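Local coordinates for flap endonuclease 1 (Desulfurococcus amylolyticus, PDB 3ORY), which probably cuts the single-stranded 5' flaps of branched DNA, as flap endonucleases do in DNA replication and repair, at residues L30-Y43 with A85-P98. Numbering follows the deposited sequence.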
ATOM      1  N   LEU A  30      -1.885 -17.020  -1.412  1.00 56.51           N
ATOM      2  CA  LEU A  30      -0.491 -16.617  -1.579  1.00 55.09           C
ATOM      3  C   LEU A  30       0.390 -17.641  -2.315  1.00 54.81           C
ATOM      4  O   LEU A  30       1.250 -17.254  -3.104  1.00 54.14           O
ATOM      5  CB  LEU A  30       0.107 -16.272  -0.211  1.00 54.97           C
ATOM      6  CG  LEU A  30       0.144 -14.834   0.326  1.00 54.61           C
ATOM      7  CD1 LEU A  30      -0.992 -13.958  -0.172  1.00 54.93           C
ATOM      8  CD2 LEU A  30       0.180 -14.846   1.854  1.00 55.43           C
ATOM      9  N   ARG A  31       0.156 -18.934  -2.074  1.00 54.82           N
ATOM     10  CA  ARG A  31       1.028 -20.002  -2.586  1.00 54.52           C
ATOM     11  C   ARG A  31       1.089 -20.078  -4.118  1.00 53.52           C
ATOM     12  O   ARG A  31       2.103 -20.504  -4.677  1.00 53.27           O
ATOM     13  CB  ARG A  31       0.645 -21.365  -1.981  1.00 56.08           C
ATOM     14  CG  ARG A  31       1.821 -22.334  -1.742  1.00 58.47           C
ATOM     15  CD  ARG A  31       2.270 -23.062  -3.030  1.00 62.89           C
ATOM     16  NE  ARG A  31       3.011 -24.311  -2.798  1.00 66.06           N
ATOM     17  CZ  ARG A  31       4.292 -24.393  -2.430  1.00 67.34           C
ATOM     18  NH1 ARG A  31       5.018 -23.296  -2.219  1.00 66.22           N
ATOM     19  NH2 ARG A  31       4.849 -25.588  -2.254  1.00 68.90           N
ATOM     20  N   ILE A  32       0.028 -19.653  -4.799  1.00 52.27           N
ATOM     21  CA  ILE A  32       0.044 -19.602  -6.267  1.00 51.51           C
ATOM     22  C   ILE A  32       1.250 -18.793  -6.807  1.00 49.73           C
ATOM     23  O   ILE A  32       1.795 -19.105  -7.867  1.00 49.63           O
ATOM     24  CB  ILE A  32      -1.334 -19.139  -6.851  1.00 51.75           C
ATOM     25  CG1 ILE A  32      -2.217 -20.357  -7.174  1.00 53.63           C
ATOM     26  CG2 ILE A  32      -1.173 -18.309  -8.120  1.00 51.34           C
ATOM     27  CD1 ILE A  32      -3.195 -20.745  -6.075  1.00 55.33           C
ATOM     28  N   LEU A  33       1.687 -17.792  -6.043  1.00 47.74           N
ATOM     29  CA  LEU A  33       2.822 -16.943  -6.432  1.00 45.86           C
ATOM     30  C   LEU A  33       4.185 -17.475  -5.969  1.00 45.38           C
ATOM     31  O   LEU A  33       5.187 -16.757  -6.032  1.00 44.21           O
ATOM     32  CB  LEU A  33       2.616 -15.512  -5.913  1.00 44.87           C
ATOM     33  CG  LEU A  33       1.435 -14.693  -6.455  1.00 44.45           C
ATOM     34  CD1 LEU A  33       1.214 -13.441  -5.602  1.00 43.53           C
ATOM     35  CD2 LEU A  33       1.632 -14.319  -7.917  1.00 44.09           C
ATOM     36  N   HIS A  34       4.226 -18.730  -5.520  1.00 45.40           N
ATOM     37  CA  HIS A  34       5.455 -19.340  -5.001  1.00 45.15           C
ATOM     38  C   HIS A  34       6.604 -19.151  -5.979  1.00 44.24           C
ATOM     39  O   HIS A  34       6.430 -19.310  -7.192  1.00 44.25           O
ATOM     40  CB  HIS A  34       5.256 -20.840  -4.711  1.00 47.16           C
ATOM     41  CG  HIS A  34       5.173 -21.689  -5.944  1.00 49.31           C
ATOM     42  ND1 HIS A  34       6.289 -22.221  -6.557  1.00 51.85           N
ATOM     43  CD2 HIS A  34       4.113 -22.074  -6.694  1.00 51.48           C
ATOM     44  CE1 HIS A  34       5.919 -22.905  -7.625  1.00 53.51           C
ATOM     45  NE2 HIS A  34       4.603 -22.834  -7.730  1.00 53.68           N
ATOM     46  N   GLY A  35       7.769 -18.792  -5.449  1.00 42.86           N
ATOM     47  CA  GLY A  35       8.961 -18.576  -6.264  1.00 41.91           C
ATOM     48  C   GLY A  35       9.082 -17.203  -6.912  1.00 40.34           C
ATOM     49  O   GLY A  35      10.141 -16.869  -7.435  1.00 40.19           O
ATOM     50  N   LYS A  36       8.012 -16.405  -6.887  1.00 39.05           N
ATOM     51  CA  LYS A  36       8.042 -15.068  -7.511  1.00 37.68           C
ATOM     52  C   LYS A  36       8.651 -14.011  -6.594  1.00 36.06           C
ATOM     53  O   LYS A  36       8.499 -14.060  -5.373  1.00 35.51           O
ATOM     54  CB  LYS A  36       6.645 -14.624  -7.970  1.00 37.68           C
ATOM     55  CG  LYS A  36       5.980 -15.550  -9.006  1.00 40.18           C
ATOM     56  CD  LYS A  36       6.569 -15.372 -10.400  1.00 43.35           C
ATOM     57  CE  LYS A  36       6.442 -16.642 -11.263  1.00 47.12           C
ATOM     58  NZ  LYS A  36       5.077 -17.237 -11.219  1.00 48.06           N
ATOM     59  N   ILE A  37       9.353 -13.062  -7.202  1.00 34.77           N
ATOM     60  CA  ILE A  37       9.853 -11.894  -6.490  1.00 33.01           C
ATOM     61  C   ILE A  37       8.786 -10.816  -6.561  1.00 32.04           C
ATOM     62  O   ILE A  37       8.343 -10.443  -7.648  1.00 32.12           O
ATOM     63  CB  ILE A  37      11.187 -11.388  -7.083  1.00 32.94           C
ATOM     64  CG1 ILE A  37      12.249 -12.502  -7.033  1.00 33.97           C
ATOM     65  CG2 ILE A  37      11.658 -10.099  -6.342  1.00 31.95           C
ATOM     66  CD1 ILE A  37      13.535 -12.215  -7.823  1.00 35.43           C
ATOM     67  N   ILE A  38       8.356 -10.328  -5.401  1.00 31.20           N
ATOM     68  CA  ILE A  38       7.329  -9.290  -5.343  1.00 30.09           C
ATOM     69  C   ILE A  38       7.924  -8.057  -4.687  1.00 29.32           C
ATOM     70  O   ILE A  38       8.481  -8.141  -3.582  1.00 29.52           O
ATOM     71  CB  ILE A  38       6.058  -9.763  -4.578  1.00 30.79           C
ATOM     72  CG1 ILE A  38       5.447 -11.015  -5.219  1.00 30.84           C
ATOM     73  CG2 ILE A  38       5.016  -8.637  -4.465  1.00 29.94           C
ATOM     74  CD1 ILE A  38       4.946 -10.835  -6.622  1.00 32.75           C
ATOM     75  N   VAL A  39       7.840  -6.919  -5.374  1.00 27.72           N
ATOM     76  CA  VAL A  39       8.353  -5.679  -4.804  1.00 26.41           C
ATOM     77  C   VAL A  39       7.231  -4.893  -4.119  1.00 25.80           C
ATOM     78  O   VAL A  39       6.296  -4.419  -4.761  1.00 25.61           O
ATOM     79  CB  VAL A  39       9.201  -4.850  -5.816  1.00 26.13           C
ATOM     80  CG1 VAL A  39       8.417  -4.489  -7.064  1.00 25.55           C
ATOM     81  CG2 VAL A  39       9.794  -3.607  -5.150  1.00 25.76           C
ATOM     82  N   ILE A  40       7.340  -4.767  -2.803  1.00 25.33           N
ATOM     83  CA  ILE A  40       6.259  -4.224  -1.986  1.00 24.97           C
ATOM     84  C   ILE A  40       6.538  -2.781  -1.609  1.00 24.52           C
ATOM     85  O   ILE A  40       7.558  -2.476  -0.977  1.00 24.22           O
ATOM     86  CB  ILE A  40       6.063  -5.066  -0.693  1.00 25.69           C
ATOM     87  CG1 ILE A  40       5.872  -6.549  -1.056  1.00 25.98           C
ATOM     88  CG2 ILE A  40       4.878  -4.524   0.140  1.00 24.16           C
ATOM     89  CD1 ILE A  40       6.072  -7.517   0.143  1.00 25.92           C
ATOM     90  N   ASP A  41       5.635  -1.883  -1.996  1.00 24.00           N
ATOM     91  CA  ASP A  41       5.812  -0.496  -1.627  1.00 23.41           C
ATOM     92  C   ASP A  41       5.783  -0.390  -0.111  1.00 23.34           C
ATOM     93  O   ASP A  41       4.845  -0.864   0.541  1.00 23.59           O
ATOM     94  CB  ASP A  41       4.763   0.404  -2.260  1.00 23.08           C
ATOM     95  CG  ASP A  41       5.015   1.855  -1.961  1.00 23.43           C
ATOM     96  OD1 ASP A  41       5.837   2.477  -2.669  1.00 23.67           O
ATOM     97  OD2 ASP A  41       4.411   2.370  -0.997  1.00 23.46           O
ATOM     98  N   GLY A  42       6.846   0.198   0.429  1.00 23.13           N
ATOM     99  CA  GLY A  42       7.085   0.252   1.866  1.00 23.29           C
ATOM    100  C   GLY A  42       6.061   1.082   2.629  1.00 23.06           C
ATOM    101  O   GLY A  42       5.427   0.581   3.544  1.00 23.55           O
ATOM    102  N   TYR A  43       5.884   2.343   2.244  1.00 22.50           N
ATOM    103  CA  TYR A  43       4.959   3.237   2.963  1.00 22.36           C
ATOM    104  C   TYR A  43       3.537   2.702   2.912  1.00 21.96           C
ATOM    105  O   TYR A  43       2.835   2.727   3.921  1.00 21.87           O
ATOM    106  CB  TYR A  43       5.021   4.689   2.425  1.00 21.85           C
ATOM    107  CG  TYR A  43       6.290   5.454   2.770  1.00 22.44           C
ATOM    108  CD1 TYR A  43       7.398   4.811   3.326  1.00 23.03           C
ATOM    109  CD2 TYR A  43       6.394   6.823   2.503  1.00 22.41           C
ATOM    110  CE1 TYR A  43       8.571   5.518   3.619  1.00 22.30           C
ATOM    111  CE2 TYR A  43       7.562   7.538   2.803  1.00 21.44           C
ATOM    112  CZ  TYR A  43       8.640   6.875   3.355  1.00 22.14           C
ATOM    113  OH  TYR A  43       9.805   7.558   3.640  1.00 21.84           O
ATOM    114  N   ALA A  85       4.636 -18.719   2.172  1.00 38.63           N
ATOM    115  CA  ALA A  85       3.944 -19.015   0.928  1.00 38.69           C
ATOM    116  C   ALA A  85       4.898 -19.223  -0.255  1.00 38.48           C
ATOM    117  O   ALA A  85       4.456 -19.569  -1.353  1.00 38.70           O
ATOM    118  CB  ALA A  85       2.951 -17.913   0.618  1.00 38.42           C
ATOM    119  N   GLY A  86       6.196 -19.001  -0.038  1.00 37.89           N
ATOM    120  CA  GLY A  86       7.201 -19.189  -1.093  1.00 37.75           C
ATOM    121  C   GLY A  86       7.495 -17.943  -1.917  1.00 36.75           C
ATOM    122  O   GLY A  86       8.277 -17.987  -2.872  1.00 36.68           O
ATOM    123  N   ILE A  87       6.870 -16.828  -1.548  1.00 35.74           N
ATOM    124  CA  ILE A  87       7.114 -15.544  -2.213  1.00 34.62           C
ATOM    125  C   ILE A  87       8.452 -14.963  -1.742  1.00 33.81           C
ATOM    126  O   ILE A  87       8.807 -15.073  -0.572  1.00 33.89           O
ATOM    127  CB  ILE A  87       5.945 -14.548  -1.984  1.00 33.89           C
ATOM    128  CG1 ILE A  87       4.672 -15.039  -2.690  1.00 35.10           C
ATOM    129  CG2 ILE A  87       6.302 -13.155  -2.480  1.00 32.69           C
ATOM    130  CD1 ILE A  87       3.383 -14.466  -2.111  1.00 35.72           C
ATOM    131  N   LYS A  88       9.195 -14.370  -2.669  1.00 33.46           N
ATOM    132  CA  LYS A  88      10.449 -13.703  -2.335  1.00 33.39           C
ATOM    133  C   LYS A  88      10.203 -12.197  -2.272  1.00 32.01           C
ATOM    134  O   LYS A  88      10.209 -11.521  -3.301  1.00 31.82           O
ATOM    135  CB  LYS A  88      11.539 -14.071  -3.348  1.00 34.18           C
ATOM    136  CG  LYS A  88      11.819 -15.580  -3.394  1.00 37.06           C
ATOM    137  CD  LYS A  88      12.956 -15.922  -4.338  1.00 41.46           C
ATOM    138  CE  LYS A  88      13.317 -17.397  -4.206  1.00 44.56           C
ATOM    139  NZ  LYS A  88      14.124 -17.868  -5.357  1.00 46.48           N
ATOM    140  N   PRO A  89       9.967 -11.665  -1.057  1.00 31.51           N
ATOM    141  CA  PRO A  89       9.603 -10.256  -0.984  1.00 30.42           C
ATOM    142  C   PRO A  89      10.799  -9.314  -0.914  1.00 29.79           C
ATOM    143  O   PRO A  89      11.844  -9.648  -0.339  1.00 29.73           O
ATOM    144  CB  PRO A  89       8.784 -10.182   0.310  1.00 30.46           C
ATOM    145  CG  PRO A  89       9.396 -11.241   1.203  1.00 30.89           C
ATOM    146  CD  PRO A  89      10.044 -12.281   0.285  1.00 31.09           C
ATOM    147  N   VAL A  90      10.630  -8.139  -1.512  1.00 29.00           N
ATOM    148  CA  VAL A  90      11.568  -7.040  -1.366  1.00 28.20           C
ATOM    149  C   VAL A  90      10.730  -5.771  -1.204  1.00 27.33           C
ATOM    150  O   VAL A  90       9.753  -5.564  -1.930  1.00 27.49           O
ATOM    151  CB  VAL A  90      12.563  -6.938  -2.570  1.00 28.71           C
ATOM    152  CG1 VAL A  90      11.833  -6.975  -3.921  1.00 29.49           C
ATOM    153  CG2 VAL A  90      13.462  -5.685  -2.456  1.00 27.92           C
ATOM    154  N   TYR A  91      11.085  -4.951  -0.228  1.00 25.96           N
ATOM    155  CA  TYR A  91      10.365  -3.709   0.009  1.00 25.45           C
ATOM    156  C   TYR A  91      11.079  -2.565  -0.689  1.00 25.02           C
ATOM    157  O   TYR A  91      12.275  -2.650  -0.956  1.00 25.77           O
ATOM    158  CB  TYR A  91      10.230  -3.442   1.516  1.00 24.68           C
ATOM    159  CG  TYR A  91       9.196  -4.343   2.170  1.00 25.55           C
ATOM    160  CD1 TYR A  91       7.878  -3.913   2.354  1.00 23.85           C
ATOM    161  CD2 TYR A  91       9.534  -5.629   2.586  1.00 25.37           C
ATOM    162  CE1 TYR A  91       6.925  -4.748   2.958  1.00 24.27           C
ATOM    163  CE2 TYR A  91       8.596  -6.464   3.178  1.00 27.56           C
ATOM    164  CZ  TYR A  91       7.297  -6.020   3.355  1.00 26.55           C
ATOM    165  OH  TYR A  91       6.390  -6.860   3.942  1.00 27.13           O
ATOM    166  N   VAL A  92      10.339  -1.513  -1.018  1.00 24.40           N
ATOM    167  CA  VAL A  92      10.942  -0.319  -1.585  1.00 23.46           C
ATOM    168  C   VAL A  92      10.462   0.896  -0.802  1.00 23.37           C
ATOM    169  O   VAL A  92       9.259   1.071  -0.587  1.00 23.67           O
ATOM    170  CB  VAL A  92      10.670  -0.176  -3.112  1.00 24.19           C
ATOM    171  CG1 VAL A  92       9.176  -0.238  -3.434  1.00 23.35           C
ATOM    172  CG2 VAL A  92      11.329   1.106  -3.671  1.00 22.38           C
ATOM    173  N   PHE A  93      11.407   1.727  -0.366  1.00 22.66           N
ATOM    174  CA  PHE A  93      11.074   2.891   0.435  1.00 22.21           C
ATOM    175  C   PHE A  93      11.334   4.183  -0.311  1.00 22.12           C
ATOM    176  O   PHE A  93      12.328   4.308  -1.040  1.00 22.49           O
ATOM    177  CB  PHE A  93      11.834   2.860   1.769  1.00 21.67           C
ATOM    178  CG  PHE A  93      11.343   1.793   2.706  1.00 23.17           C
ATOM    179  CD1 PHE A  93      10.184   1.980   3.443  1.00 23.90           C
ATOM    180  CD2 PHE A  93      12.042   0.598   2.848  1.00 23.58           C
ATOM    181  CE1 PHE A  93       9.715   0.979   4.328  1.00 25.41           C
ATOM    182  CE2 PHE A  93      11.587  -0.410   3.708  1.00 26.42           C
ATOM    183  CZ  PHE A  93      10.415  -0.214   4.450  1.00 25.83           C
ATOM    184  N   ASP A  94      10.431   5.137  -0.091  1.00 22.21           N
ATOM    185  CA  ASP A  94      10.379   6.421  -0.778  1.00 22.01           C
ATOM    186  C   ASP A  94      11.632   7.222  -0.477  1.00 22.18           C
ATOM    187  O   ASP A  94      12.239   7.060   0.585  1.00 22.19           O
ATOM    188  CB  ASP A  94       9.141   7.192  -0.278  1.00 21.84           C
ATOM    189  CG  ASP A  94       8.618   8.196  -1.290  1.00 22.59           C
ATOM    190  OD1 ASP A  94       7.677   7.848  -2.032  1.00 23.00           O
ATOM    191  OD2 ASP A  94       9.144   9.335  -1.342  1.00 22.85           O
ATOM    192  N   GLY A  95      12.010   8.085  -1.413  1.00 22.57           N
ATOM    193  CA  GLY A  95      13.135   8.994  -1.227  1.00 23.13           C
ATOM    194  C   GLY A  95      12.833  10.122  -0.254  1.00 23.43           C
ATOM    195  O   GLY A  95      13.748  10.770   0.245  1.00 24.31           O
ATOM    196  N   LYS A  96      11.557  10.347   0.023  1.00 23.75           N
ATOM    197  CA  LYS A  96      11.146  11.401   0.959  1.00 24.36           C
ATOM    198  C   LYS A  96      10.568  10.809   2.237  1.00 24.03           C
ATOM    199  O   LYS A  96       9.952   9.742   2.201  1.00 23.59           O
ATOM    200  CB  LYS A  96      10.119  12.344   0.302  1.00 24.71           C
ATOM    201  CG  LYS A  96      10.683  13.208  -0.849  1.00 25.97           C
ATOM    202  CD  LYS A  96      11.920  13.981  -0.389  1.00 30.40           C
ATOM    203  CE  LYS A  96      12.679  14.590  -1.569  1.00 31.94           C
ATOM    204  NZ  LYS A  96      11.809  15.550  -2.317  1.00 29.40           N
ATOM    205  N   PRO A  97      10.753  11.505   3.383  1.00 23.82           N
ATOM    206  CA  PRO A  97      10.106  11.022   4.607  1.00 23.59           C
ATOM    207  C   PRO A  97       8.580  11.085   4.487  1.00 23.14           C
ATOM    208  O   PRO A  97       8.056  11.908   3.724  1.00 22.94           O
ATOM    209  CB  PRO A  97      10.634  11.964   5.711  1.00 23.57           C
ATOM    210  CG  PRO A  97      11.341  13.064   5.033  1.00 24.77           C
ATOM    211  CD  PRO A  97      11.617  12.677   3.613  1.00 24.22           C
ATOM    212  N   PRO A  98       7.862  10.216   5.221  1.00 23.06           N
ATOM    213  CA  PRO A  98       6.413  10.134   5.062  1.00 23.10           C
ATOM    214  C   PRO A  98       5.714  11.432   5.466  1.00 23.81           C
ATOM    215  O   PRO A  98       4.626  11.731   4.941  1.00 23.88           O
ATOM    216  CB  PRO A  98       6.023   8.974   5.990  1.00 23.36           C
ATOM    217  CG  PRO A  98       7.132   8.937   7.015  1.00 23.85           C
ATOM    218  CD  PRO A  98       8.359   9.283   6.242  1.00 22.96           C
TER
HETATM  219  O   HOH W   1       7.715   3.483   0.255  1.00 23.18           O
HETATM  220  O   HOH W   2      12.317   5.995   3.168  1.00 31.01           O
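Tyr43 fills the hollow formed by residues 94-98: Asp94 CB sits over one ring face, 3.9 Å from the centroid, Pro98 CD touches CZ, and the hydroxyl OH donates to Lys96 O at 2.6 Å. Asp94 OD2 accepts from Lys96 N in an Asx turn. A water also bridges Tyr43 OH to Asp94 O. A leucine here would probably leave Lys96 O without this donor and open a gap between Asp94 and Pro98. Tyr43 CE1 meets the edge of the Phe93 ring, while Gly42, lacking a side chain, lets Phe93 CE1 come within 3.7 Å of its CA. Strands 37-41 and 88-93 run parallel, their ladder ending with Gly42 N to Val92 O. On one face Ile40 lies alongside Tyr91; its CG2, anti to the backbone N, reaches CE1 at 3.5 Å, and its CD1 touches both Tyr91 CZ and Pro89 CB. On the other, Val39 CG2 meets Val92 CG1. At the start, Ile87 plugs a hollow lined by Leu30, Leu33 and Ile38, with CG2 3.6 Å from Ile38 CG1. In this PIN-like sheet, 37-41 lies between 88-93 and 182-184; helix 70-84 packs against Pro89 and Tyr91, and helix 167-176 against Val39 and Val92.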